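Local atomic coordinates of F420-reducing hydrogenase, subunit beta (Methanothermobacter marburgensis, PDB entry 4OMF), a protein that probably carries electrons from hydrogen oxidation through an iron-sulfur cluster and FAD to coenzyme F420, as the beta subunit of the F420-reducing hydrogenase. Residues G27-Y35 against I229-F239; E39-V47 against G93-A101. One frame throughout, in Å; residues are numbered along the deposited sequence.

Read from the N terminus, residues 27-30, which bind the FAD diphosphate, lead into helix 28-39, and the chain then runs from that helix into strand 44-51. Interaction 2 closes a short loop when residues 93-101 pair beside 39-47 in the mixed sheet, 46 residues apart at the nearest ends. Interaction 1 closes a much longer one, 194 residues, when 229-239 returns to helix 28-39, so interaction 2 is nested inside it. Their centres lie about 14 Å apart and the two meet directly, with Leu-33 against Ile-42 and Val-29 against Val-100. Together they tie helix 28-39 to helix 224-235 and two neighbouring strands to each other, and both reach FAD.

Interaction 1. Residues G27-Y35 against I229-F239; sequences GIVTGLLAY and IFKQAVEAGLF. With FAD (flavin-adenine dinucleotide), chain R.
Tyr-35 reaches across to the end of helix 224-235 and is met along its whole length. Its CB lies 3.6 Å from Leu-238 CD1, and the same methyl presses still closer on the ring, 3.3 Å from Tyr-35 CD1, a tight fit. CG anti to the backbone N (chi1 171°) carries the ring over Ala-233, whose CA sits above the middle of one face, 4.0 Å from the centroid, a CH-pi contact. Farther out CE1 touches Ala-236 CB. At the tip, OH accepts a bent bond from Gln-232 NE2 (3.1 Å, N-H...O 141°), the amide standing almost perpendicular to the ring. The axes of segments 28-35 and 229-235, parts of helices 28-39 and 224-235, cross at 90° and approach to 10.2 Å, and the N terminus of the first is a phosphate-binding helix start: the backbone N atoms of Gly-27, Val-29 and Thr-30 donate to the FAD diphosphate, and Thr-30 OG1 donates to FAD O2A at 2.6 Å. Behind this end, Phe-239 stands edge-on to the helix backbone, its CZ 3.6 Å from Leu-32 N, with Phe-230 CE1 over one of its faces. Gly-31 makes room for that ring, since a CB would collide with CZ. Leu-32 CD1 packs against helix 224-235, 3.9 Å from Phe-230 CA, and also touches Ile-229 CG2 and Ala-233 CB.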
loop_
_atom_site.group_PDB
_atom_site.type_symbol
_atom_site.label_atom_id
_atom_site.label_comp_id
_atom_site.label_asym_id
_atom_site.label_seq_id
_atom_site.Cartn_x
_atom_site.Cartn_y
_atom_site.Cartn_z
ATOM N N GLY C 27 4.033 -42.854 -10.561
ATOM C CA GLY C 27 3.378 -42.725 -9.272
ATOM C C GLY C 27 4.377 -42.652 -8.135
ATOM O O GLY C 27 4.104 -43.089 -7.015
ATOM N N ILE C 28 5.540 -42.092 -8.423
ATOM C CA ILE C 28 6.592 -42.007 -7.431
ATOM C C ILE C 28 6.223 -41.000 -6.342
ATOM O O ILE C 28 6.439 -41.248 -5.155
ATOM C CB ILE C 28 7.936 -41.608 -8.076
ATOM C CG1 ILE C 28 8.266 -42.528 -9.251
ATOM C CG2 ILE C 28 9.058 -41.594 -7.037
ATOM C CD1 ILE C 28 8.296 -44.024 -8.931
ATOM N N VAL C 29 5.657 -39.865 -6.732
ATOM C CA VAL C 29 5.347 -38.860 -5.735
ATOM C C VAL C 29 4.249 -39.345 -4.810
ATOM O O VAL C 29 4.410 -39.325 -3.584
ATOM C CB VAL C 29 4.920 -37.530 -6.361
ATOM C CG1 VAL C 29 4.628 -36.506 -5.248
ATOM C CG2 VAL C 29 6.029 -37.037 -7.283
ATOM N N THR C 30 3.145 -39.794 -5.387
ATOM C CA THR C 30 2.017 -40.234 -4.559
ATOM C C THR C 30 2.398 -41.464 -3.708
ATOM O O THR C 30 2.089 -41.533 -2.518
ATOM C CB THR C 30 0.776 -40.564 -5.418
ATOM O OG1 THR C 30 0.331 -39.377 -6.099
ATOM C CG2 THR C 30 -0.351 -41.106 -4.539
ATOM N N GLY C 31 3.071 -42.426 -4.326
ATOM C CA GLY C 31 3.527 -43.623 -3.640
ATOM C C GLY C 31 4.497 -43.337 -2.500
ATOM O O GLY C 31 4.403 -43.931 -1.425
ATOM N N LEU C 32 5.427 -42.422 -2.715
ATOM C CA LEU C 32 6.434 -42.162 -1.695
ATOM C C LEU C 32 5.886 -41.341 -0.532
ATOM O O LEU C 32 6.192 -41.633 0.636
ATOM C CB LEU C 32 7.637 -41.455 -2.303
ATOM C CG LEU C 32 8.892 -41.430 -1.435
ATOM C CD1 LEU C 32 9.361 -42.840 -1.069
ATOM C CD2 LEU C 32 9.969 -40.665 -2.184
ATOM N N LEU C 33 5.056 -40.344 -0.834
ATOM C CA LEU C 33 4.415 -39.556 0.214
ATOM C C LEU C 33 3.467 -40.443 1.001
ATOM O O LEU C 33 3.354 -40.328 2.226
ATOM C CB LEU C 33 3.655 -38.348 -0.367
ATOM C CG LEU C 33 4.571 -37.259 -0.947
ATOM C CD1 LEU C 33 3.735 -36.185 -1.656
ATOM C CD2 LEU C 33 5.452 -36.655 0.122
ATOM N N ALA C 34 2.789 -41.345 0.302
ATOM C CA ALA C 34 1.850 -42.245 0.983
ATOM C C ALA C 34 2.594 -43.193 1.914
ATOM O O ALA C 34 2.136 -43.487 3.018
ATOM C CB ALA C 34 1.023 -43.040 -0.028
ATOM N N TYR C 35 3.751 -43.671 1.469
ATOM C CA TYR C 35 4.546 -44.571 2.288
ATOM C C TYR C 35 5.051 -43.838 3.535
ATOM O O TYR C 35 4.977 -44.366 4.653
ATOM C CB TYR C 35 5.730 -45.125 1.494
ATOM C CG TYR C 35 6.692 -45.875 2.363
ATOM C CD1 TYR C 35 6.359 -47.133 2.845
ATOM C CD2 TYR C 35 7.920 -45.328 2.723
ATOM C CE1 TYR C 35 7.217 -47.842 3.649
ATOM C CE2 TYR C 35 8.791 -46.033 3.539
ATOM C CZ TYR C 35 8.426 -47.292 3.995
ATOM O OH TYR C 35 9.261 -48.019 4.806
ATOM N N ILE C 229 14.696 -43.043 2.523
ATOM C CA ILE C 229 13.242 -43.200 2.490
ATOM C C ILE C 229 12.794 -43.936 1.223
ATOM O O ILE C 229 11.942 -44.815 1.286
ATOM C CB ILE C 229 12.511 -41.833 2.589
ATOM C CG1 ILE C 229 12.797 -41.162 3.945
ATOM C CG2 ILE C 229 11.014 -42.016 2.409
ATOM C CD1 ILE C 229 12.191 -39.774 4.107
ATOM N N PHE C 230 13.367 -43.587 0.074
ATOM C CA PHE C 230 13.007 -44.271 -1.157
ATOM C C PHE C 230 13.466 -45.740 -1.132
ATOM O O PHE C 230 12.707 -46.632 -1.525
ATOM C CB PHE C 230 13.571 -43.539 -2.379
ATOM C CG PHE C 230 13.204 -44.200 -3.690
ATOM C CD1 PHE C 230 11.905 -44.130 -4.176
ATOM C CD2 PHE C 230 14.146 -44.909 -4.418
ATOM C CE1 PHE C 230 11.555 -44.745 -5.375
ATOM C CE2 PHE C 230 13.805 -45.526 -5.613
ATOM C CZ PHE C 230 12.498 -45.440 -6.090
ATOM N N LYS C 231 14.680 -46.012 -0.649
ATOM C CA LYS C 231 15.146 -47.392 -0.543
ATOM C C LYS C 231 14.239 -48.219 0.371
ATOM O O LYS C 231 13.937 -49.384 0.067
ATOM C CB LYS C 231 16.595 -47.459 -0.031
ATOM C CG LYS C 231 17.674 -46.984 -1.009
ATOM C CD LYS C 231 17.681 -47.775 -2.313
ATOM C CE LYS C 231 19.040 -47.672 -3.033
ATOM N NZ LYS C 231 19.375 -46.276 -3.477
ATOM N N GLN C 232 13.821 -47.624 1.488
ATOM C CA GLN C 232 12.858 -48.253 2.411
ATOM C C GLN C 232 11.574 -48.687 1.715
ATOM O O GLN C 232 11.070 -49.780 1.965
ATOM C CB GLN C 232 12.481 -47.302 3.552
ATOM C CG GLN C 232 13.283 -47.435 4.820
ATOM C CD GLN C 232 12.775 -46.494 5.898
ATOM O OE1 GLN C 232 13.463 -45.545 6.274
ATOM N NE2 GLN C 232 11.552 -46.736 6.382
ATOM N N ALA C 233 11.023 -47.802 0.879
ATOM C CA ALA C 233 9.765 -48.077 0.191
ATOM C C ALA C 233 9.933 -49.207 -0.815
ATOM O O ALA C 233 9.054 -50.045 -0.961
ATOM C CB ALA C 233 9.241 -46.819 -0.496
ATOM N N VAL C 234 11.072 -49.226 -1.502
ATOM C CA VAL C 234 11.369 -50.287 -2.447
ATOM C C VAL C 234 11.453 -51.610 -1.719
ATOM O O VAL C 234 10.852 -52.598 -2.134
ATOM C CB VAL C 234 12.693 -50.045 -3.181
ATOM C CG1 VAL C 234 13.034 -51.249 -4.075
ATOM C CG2 VAL C 234 12.627 -48.743 -3.980
ATOM N N GLU C 235 12.215 -51.615 -0.629
ATOM C CA GLU C 235 12.396 -52.821 0.171
ATOM C C GLU C 235 11.042 -53.309 0.689
ATOM O O GLU C 235 10.820 -54.508 0.830
ATOM C CB GLU C 235 13.376 -52.559 1.327
ATOM C CG GLU C 235 13.492 -53.693 2.343
ATOM C CD GLU C 235 13.999 -55.003 1.745
ATOM O OE1 GLU C 235 14.670 -54.972 0.687
ATOM O OE2 GLU C 235 13.724 -56.073 2.342
ATOM N N ALA C 236 10.121 -52.379 0.932
ATOM C CA ALA C 236 8.800 -52.758 1.413
ATOM C C ALA C 236 7.886 -53.192 0.257
ATOM O O ALA C 236 6.737 -53.558 0.467
ATOM C CB ALA C 236 8.180 -51.624 2.185
ATOM N N GLY C 237 8.409 -53.145 -0.963
ATOM C CA GLY C 237 7.707 -53.674 -2.122
ATOM C C GLY C 237 6.673 -52.712 -2.682
ATOM O O GLY C 237 5.755 -53.120 -3.398
ATOM N N LEU C 238 6.830 -51.431 -2.368
ATOM C CA LEU C 238 5.917 -50.411 -2.863
ATOM C C LEU C 238 6.363 -49.843 -4.210
ATOM O O LEU C 238 5.581 -49.174 -4.889
ATOM C CB LEU C 238 5.776 -49.291 -1.845
ATOM C CG LEU C 238 5.033 -49.638 -0.552
ATOM C CD1 LEU C 238 4.794 -48.367 0.191
ATOM C CD2 LEU C 238 3.714 -50.327 -0.827
ATOM N N PHE C 239 7.619 -50.099 -4.588
ATOM C CA PHE C 239 8.107 -49.761 -5.926
ATOM C C PHE C 239 8.868 -50.916 -6.555
ATOM O O PHE C 239 9.543 -51.683 -5.867
ATOM C CB PHE C 239 9.025 -48.531 -5.907
ATOM C CG PHE C 239 8.353 -47.273 -5.458
ATOM C CD1 PHE C 239 8.591 -46.760 -4.196
ATOM C CD2 PHE C 239 7.478 -46.604 -6.300
ATOM C CE1 PHE C 239 7.967 -45.599 -3.776
ATOM C CE2 PHE C 239 6.864 -45.444 -5.889
ATOM C CZ PHE C 239 7.103 -44.947 -4.620
HETATM P PA FAD R . 1.894 -38.543 -9.220
HETATM O O1A FAD R . 1.083 -38.376 -10.478
HETATM O O2A FAD R . 1.736 -39.709 -8.288
HETATM O O5B FAD R . 1.690 -37.224 -8.350
HETATM C C5B FAD R . 1.985 -35.990 -9.020
HETATM C C4B FAD R . 2.301 -34.950 -7.944
HETATM O O4B FAD R . 2.660 -33.720 -8.574
HETATM C C3B FAD R . 1.071 -34.692 -7.083
HETATM O O3B FAD R . 1.385 -34.748 -5.683
HETATM C C2B FAD R . 0.674 -33.273 -7.464
HETATM O O2B FAD R . 0.138 -32.573 -6.331
HETATM C C1B FAD R . 1.974 -32.652 -7.942
HETATM N N9A FAD R . 1.696 -31.580 -8.913
HETATM C C8A FAD R . 0.943 -31.699 -10.021
HETATM N N7A FAD R . 0.905 -30.528 -10.701
HETATM C C5A FAD R . 1.664 -29.644 -9.995
HETATM C C6A FAD R . 2.031 -28.217 -10.140
HETATM N N6A FAD R . 1.574 -27.471 -11.179
HETATM N N1A FAD R . 2.838 -27.697 -9.201
HETATM C C2A FAD R . 3.277 -28.404 -8.139
HETATM N N3A FAD R . 2.974 -29.707 -7.929
HETATM C C4A FAD R . 2.182 -30.351 -8.823
HETATM N N1 FAD R . 8.521 -34.173 -15.988
HETATM C C2 FAD R . 9.653 -34.328 -16.784
HETATM O O2 FAD R . 10.128 -35.471 -16.935
HETATM N N3 FAD R . 10.189 -33.217 -17.420
HETATM C C4 FAD R . 9.648 -31.961 -17.232
HETATM O O4 FAD R . 10.187 -30.981 -17.793
HETATM C C4X FAD R . 8.220 -31.910 -17.016
HETATM N N5 FAD R . 7.640 -30.545 -16.936
HETATM C C5X FAD R . 6.861 -30.339 -15.709
HETATM C C6 FAD R . 6.341 -29.042 -15.557
HETATM C C7 FAD R . 5.407 -28.779 -14.547
HETATM C C7M FAD R . 4.848 -27.374 -14.366
HETATM C C8 FAD R . 5.002 -29.829 -13.726
HETATM C C8M FAD R . 3.994 -29.675 -12.603
HETATM C C9 FAD R . 5.509 -31.137 -13.883
HETATM C C9A FAD R . 6.378 -31.422 -14.942
HETATM N N10 FAD R . 6.970 -32.707 -15.047
HETATM C C10 FAD R . 7.773 -33.025 -16.127
HETATM C "C1'" FAD R . 6.833 -33.753 -14.014
HETATM C "C2'" FAD R . 5.728 -34.744 -14.272
HETATM O "O2'" FAD R . 4.793 -34.337 -15.161
HETATM C "C3'" FAD R . 5.297 -35.354 -13.149
HETATM O "O3'" FAD R . 4.565 -34.550 -12.339
HETATM C "C4'" FAD R . 6.295 -36.238 -12.421
HETATM O "O4'" FAD R . 6.897 -37.211 -13.301
HETATM C "C5'" FAD R . 5.641 -36.932 -11.222
HETATM O "O5'" FAD R . 4.824 -38.001 -11.675
HETATM P P FAD R . 4.362 -39.168 -10.683
HETATM O O1P FAD R . 5.607 -39.652 -9.973
HETATM O O2P FAD R . 3.539 -40.172 -11.435
HETATM O O3P FAD R . 3.463 -38.362 -9.591
#

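Interaction 2. Residues E39-V47 against G93-A101. With FAD (flavin-adenine dinucleotide), chain R.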
loop_
_atom_site.group_PDB
_atom_site.type_symbol
_atom_site.label_atom_id
_atom_site.label_comp_id
_atom_site.label_asym_id
_atom_site.label_seq_id
_atom_site.Cartn_x
_atom_site.Cartn_y
_atom_site.Cartn_z
ATOM N N GLU C 39 4.119 -44.701 7.398
ATOM C CA GLU C 39 5.191 -45.076 8.322
ATOM C C GLU C 39 5.404 -44.067 9.457
ATOM O O GLU C 39 6.179 -44.323 10.382
ATOM C CB GLU C 39 6.499 -45.259 7.561
ATOM C CG GLU C 39 6.515 -46.512 6.719
ATOM C CD GLU C 39 6.477 -47.775 7.552
ATOM O OE1 GLU C 39 7.281 -47.872 8.508
ATOM O OE2 GLU C 39 5.641 -48.662 7.249
ATOM N N GLY C 40 4.730 -42.925 9.386
ATOM C CA GLY C 40 4.954 -41.869 10.356
ATOM C C GLY C 40 6.227 -41.061 10.140
ATOM O O GLY C 40 6.655 -40.311 11.019
ATOM N N ILE C 41 6.846 -41.204 8.972
ATOM C CA ILE C 41 7.989 -40.365 8.629
ATOM C C ILE C 41 7.520 -38.931 8.411
ATOM O O ILE C 41 8.212 -37.970 8.765
ATOM C CB ILE C 41 8.716 -40.904 7.387
ATOM C CG1 ILE C 41 9.376 -42.244 7.719
ATOM C CG2 ILE C 41 9.769 -39.927 6.909
ATOM C CD1 ILE C 41 9.769 -43.030 6.495
ATOM N N ILE C 42 6.318 -38.793 7.860
ATOM C CA ILE C 42 5.651 -37.504 7.804
ATOM C C ILE C 42 4.254 -37.637 8.375
ATOM O O ILE C 42 3.722 -38.757 8.487
ATOM C CB ILE C 42 5.568 -36.935 6.360
ATOM C CG1 ILE C 42 4.737 -37.845 5.438
ATOM C CG2 ILE C 42 6.984 -36.670 5.809
ATOM C CD1 ILE C 42 4.702 -37.374 3.965
ATOM N N GLU C 43 3.659 -36.498 8.733
ATOM C CA GLU C 43 2.302 -36.469 9.297
ATOM C C GLU C 43 1.320 -35.826 8.317
ATOM O O GLU C 43 0.092 -35.837 8.526
ATOM C CB GLU C 43 2.293 -35.709 10.632
ATOM C CG GLU C 43 3.164 -36.380 11.690
ATOM C CD GLU C 43 3.454 -35.504 12.902
ATOM O OE1 GLU C 43 3.355 -34.260 12.804
ATOM O OE2 GLU C 43 3.785 -36.079 13.963
ATOM N N GLY C 44 1.871 -35.268 7.246
ATOM C CA GLY C 44 1.069 -34.641 6.214
ATOM C C GLY C 44 1.992 -34.193 5.100
ATOM O O GLY C 44 3.226 -34.208 5.257
ATOM N N ALA C 45 1.413 -33.802 3.971
ATOM C CA ALA C 45 2.223 -33.261 2.890
ATOM C C ALA C 45 1.486 -32.179 2.129
ATOM O O ALA C 45 0.283 -32.261 1.954
ATOM C CB ALA C 45 2.647 -34.384 1.925
ATOM N N VAL C 46 2.214 -31.178 1.655
ATOM C CA VAL C 46 1.594 -30.146 0.821
ATOM C C VAL C 46 1.676 -30.634 -0.623
ATOM O O VAL C 46 2.747 -31.065 -1.073
ATOM C CB VAL C 46 2.289 -28.760 0.972
ATOM C CG1 VAL C 46 1.746 -27.791 -0.086
ATOM C CG2 VAL C 46 2.045 -28.187 2.379
ATOM N N VAL C 47 0.526 -30.634 -1.307
ATOM C CA VAL C 47 0.407 -31.099 -2.682
ATOM C C VAL C 47 -0.476 -30.169 -3.513
ATOM O O VAL C 47 -1.196 -29.342 -2.962
ATOM C CB VAL C 47 -0.188 -32.515 -2.758
ATOM C CG1 VAL C 47 0.781 -33.547 -2.142
ATOM C CG2 VAL C 47 -1.541 -32.551 -2.074
ATOM N N GLY C 93 -0.900 -28.610 12.800
ATOM C CA GLY C 93 -0.214 -29.271 13.913
ATOM C C GLY C 93 0.955 -30.179 13.520
ATOM O O GLY C 93 1.488 -30.915 14.360
ATOM N N ILE C 94 1.358 -30.131 12.245
ATOM C CA ILE C 94 2.331 -31.079 11.709
ATOM C C ILE C 94 3.764 -30.728 12.121
ATOM O O ILE C 94 4.175 -29.575 12.015
ATOM C CB ILE C 94 2.228 -31.134 10.168
ATOM C CG1 ILE C 94 0.883 -31.727 9.744
ATOM C CG2 ILE C 94 3.430 -31.872 9.526
ATOM C CD1 ILE C 94 0.495 -31.327 8.283
ATOM N N GLU C 95 4.502 -31.714 12.624
ATOM C CA GLU C 95 5.903 -31.495 12.991
ATOM C C GLU C 95 6.868 -32.256 12.088
ATOM O O GLU C 95 8.088 -32.061 12.164
ATOM C CB GLU C 95 6.141 -31.875 14.455
ATOM C CG GLU C 95 5.528 -30.809 15.377
ATOM C CD GLU C 95 5.666 -31.129 16.863
ATOM O OE1 GLU C 95 5.873 -32.314 17.218
ATOM O OE2 GLU C 95 5.535 -30.176 17.670
ATOM N N LYS C 96 6.307 -33.110 11.240
ATOM C CA LYS C 96 7.065 -33.874 10.233
ATOM C C LYS C 96 6.392 -33.716 8.878
ATOM O O LYS C 96 5.396 -34.375 8.595
ATOM C CB LYS C 96 7.132 -35.356 10.597
ATOM C CG LYS C 96 7.955 -35.698 11.852
ATOM C CD LYS C 96 7.548 -37.098 12.383
ATOM C CE LYS C 96 8.656 -37.758 13.179
ATOM N NZ LYS C 96 9.136 -36.871 14.275
ATOM N N LEU C 97 6.935 -32.837 8.048
ATOM C CA LEU C 97 6.231 -32.415 6.857
ATOM C C LEU C 97 6.867 -32.942 5.575
ATOM O O LEU C 97 8.096 -32.951 5.435
ATOM C CB LEU C 97 6.178 -30.880 6.814
ATOM C CG LEU C 97 5.352 -30.236 5.692
ATOM C CD1 LEU C 97 3.916 -30.719 5.760
ATOM C CD2 LEU C 97 5.422 -28.710 5.797
ATOM N N GLY C 98 6.027 -33.337 4.625
ATOM C CA GLY C 98 6.483 -33.656 3.282
ATOM C C GLY C 98 5.960 -32.636 2.281
ATOM O O GLY C 98 5.006 -31.904 2.564
ATOM N N THR C 99 6.576 -32.570 1.097
ATOM C CA THR C 99 5.967 -31.766 0.044
ATOM C C THR C 99 6.490 -32.202 -1.307
ATOM O O THR C 99 7.507 -32.894 -1.397
ATOM C CB THR C 99 6.237 -30.243 0.234
ATOM O OG1 THR C 99 5.421 -29.501 -0.690
ATOM C CG2 THR C 99 7.712 -29.920 0.007
ATOM N N VAL C 100 5.779 -31.810 -2.350
ATOM C CA VAL C 100 6.264 -31.993 -3.705
ATOM C C VAL C 100 6.487 -30.602 -4.283
ATOM O O VAL C 100 5.712 -29.673 -3.990
ATOM C CB VAL C 100 5.269 -32.809 -4.564
ATOM C CG1 VAL C 100 3.886 -32.188 -4.516
ATOM C CG2 VAL C 100 5.784 -32.963 -6.020
ATOM N N ALA C 101 7.559 -30.457 -5.065
ATOM C CA ALA C 101 7.963 -29.141 -5.562
ATOM C C ALA C 101 8.686 -29.247 -6.904
ATOM O O ALA C 101 9.508 -30.120 -7.083
ATOM C CB ALA C 101 8.871 -28.448 -4.530
HETATM P PA FAD R . 1.894 -38.543 -9.220
HETATM O O1A FAD R . 1.083 -38.376 -10.478
HETATM O O2A FAD R . 1.736 -39.709 -8.288
HETATM O O5B FAD R . 1.690 -37.224 -8.350
HETATM C C5B FAD R . 1.985 -35.990 -9.020
HETATM C C4B FAD R . 2.301 -34.950 -7.944
HETATM O O4B FAD R . 2.660 -33.720 -8.574
HETATM C C3B FAD R . 1.071 -34.692 -7.083
HETATM O O3B FAD R . 1.385 -34.748 -5.683
HETATM C C2B FAD R . 0.674 -33.273 -7.464
HETATM O O2B FAD R . 0.138 -32.573 -6.331
HETATM C C1B FAD R . 1.974 -32.652 -7.942
HETATM N N9A FAD R . 1.696 -31.580 -8.913
HETATM C C8A FAD R . 0.943 -31.699 -10.021
HETATM N N7A FAD R . 0.905 -30.528 -10.701
HETATM C C5A FAD R . 1.664 -29.644 -9.995
HETATM C C6A FAD R . 2.031 -28.217 -10.140
HETATM N N6A FAD R . 1.574 -27.471 -11.179
HETATM N N1A FAD R . 2.838 -27.697 -9.201
HETATM C C2A FAD R . 3.277 -28.404 -8.139
HETATM N N3A FAD R . 2.974 -29.707 -7.929
HETATM C C4A FAD R . 2.182 -30.351 -8.823
HETATM N N1 FAD R . 8.521 -34.173 -15.988
HETATM C C2 FAD R . 9.653 -34.328 -16.784
HETATM O O2 FAD R . 10.128 -35.471 -16.935
HETATM N N3 FAD R . 10.189 -33.217 -17.420
HETATM C C4 FAD R . 9.648 -31.961 -17.232
HETATM O O4 FAD R . 10.187 -30.981 -17.793
HETATM C C4X FAD R . 8.220 -31.910 -17.016
HETATM N N5 FAD R . 7.640 -30.545 -16.936
HETATM C C5X FAD R . 6.861 -30.339 -15.709
HETATM C C6 FAD R . 6.341 -29.042 -15.557
HETATM C C7 FAD R . 5.407 -28.779 -14.547
HETATM C C7M FAD R . 4.848 -27.374 -14.366
HETATM C C8 FAD R . 5.002 -29.829 -13.726
HETATM C C8M FAD R . 3.994 -29.675 -12.603
HETATM C C9 FAD R . 5.509 -31.137 -13.883
HETATM C C9A FAD R . 6.378 -31.422 -14.942
HETATM N N10 FAD R . 6.970 -32.707 -15.047
HETATM C C10 FAD R . 7.773 -33.025 -16.127
HETATM C "C1'" FAD R . 6.833 -33.753 -14.014
HETATM C "C2'" FAD R . 5.728 -34.744 -14.272
HETATM O "O2'" FAD R . 4.793 -34.337 -15.161
HETATM C "C3'" FAD R . 5.297 -35.354 -13.149
HETATM O "O3'" FAD R . 4.565 -34.550 -12.339
HETATM C "C4'" FAD R . 6.295 -36.238 -12.421
HETATM O "O4'" FAD R . 6.897 -37.211 -13.301
HETATM C "C5'" FAD R . 5.641 -36.932 -11.222
HETATM O "O5'" FAD R . 4.824 -38.001 -11.675
HETATM P P FAD R . 4.362 -39.168 -10.683
HETATM O O1P FAD R . 5.607 -39.652 -9.973
HETATM O O2P FAD R . 3.539 -40.172 -11.435
HETATM O O3P FAD R . 3.463 -38.362 -9.591
#
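The carboxylate of Glu-43 and the backbone amide of Glu-95 meet head-on: Glu-95 N donates to Glu-43 OE1 at 2.8 Å with an almost straight N-H...O angle of 174°, nearly along the C-O axis. The other oxygen, OE2, forms a salt bridge with a basic side chain on the chain of another protein of the assembly. Of the flat carbonyl groups, Lys-96 O takes Glu-43 N in its own plane at 2.7 Å, and Gly-44 O likewise takes Gly-98 N in plane at 3.0 Å. Gly-98 O receives Val-46 N from a tilted direction at 3.0 Å. Over the plane of the Val-46 carbonyl, 40° out of it, lies Thr-99 OG1, which donates to Val-46 O at 3.1 Å; having OG1 anti to the backbone N (chi1 -170°) brings the hydroxyl there. Val-100 N adds a weak bond to the same oxygen. With an alanine in place of Glu-43, the Glu-95 amide would probably lose its acceptor and a basic side chain of the neighbouring protein would probably lose one carboxylate partner. Strands 44-51 and 97-101 are parallel neighbours inside the mixed sheet, bridged at Ala-45 with Gly-98 and at Val-46 with Thr-99. Val-46 and Thr-99 lie side by side toward Leu-85 of helix 85-89, whereas Ile-42 packs on Ala-36 of helix 28-39. Gly-98 is confined by Ile-42, whose CD1 a CB would strike. Gly-44 N is buried without a partner. Farther along the pair, Val-47 and Val-100 reach the adenosine ribose of FAD: Val-47 CB is 3.6 Å from FAD O2B, and Val-100 CG1 is 3.8 Å from FAD O3B.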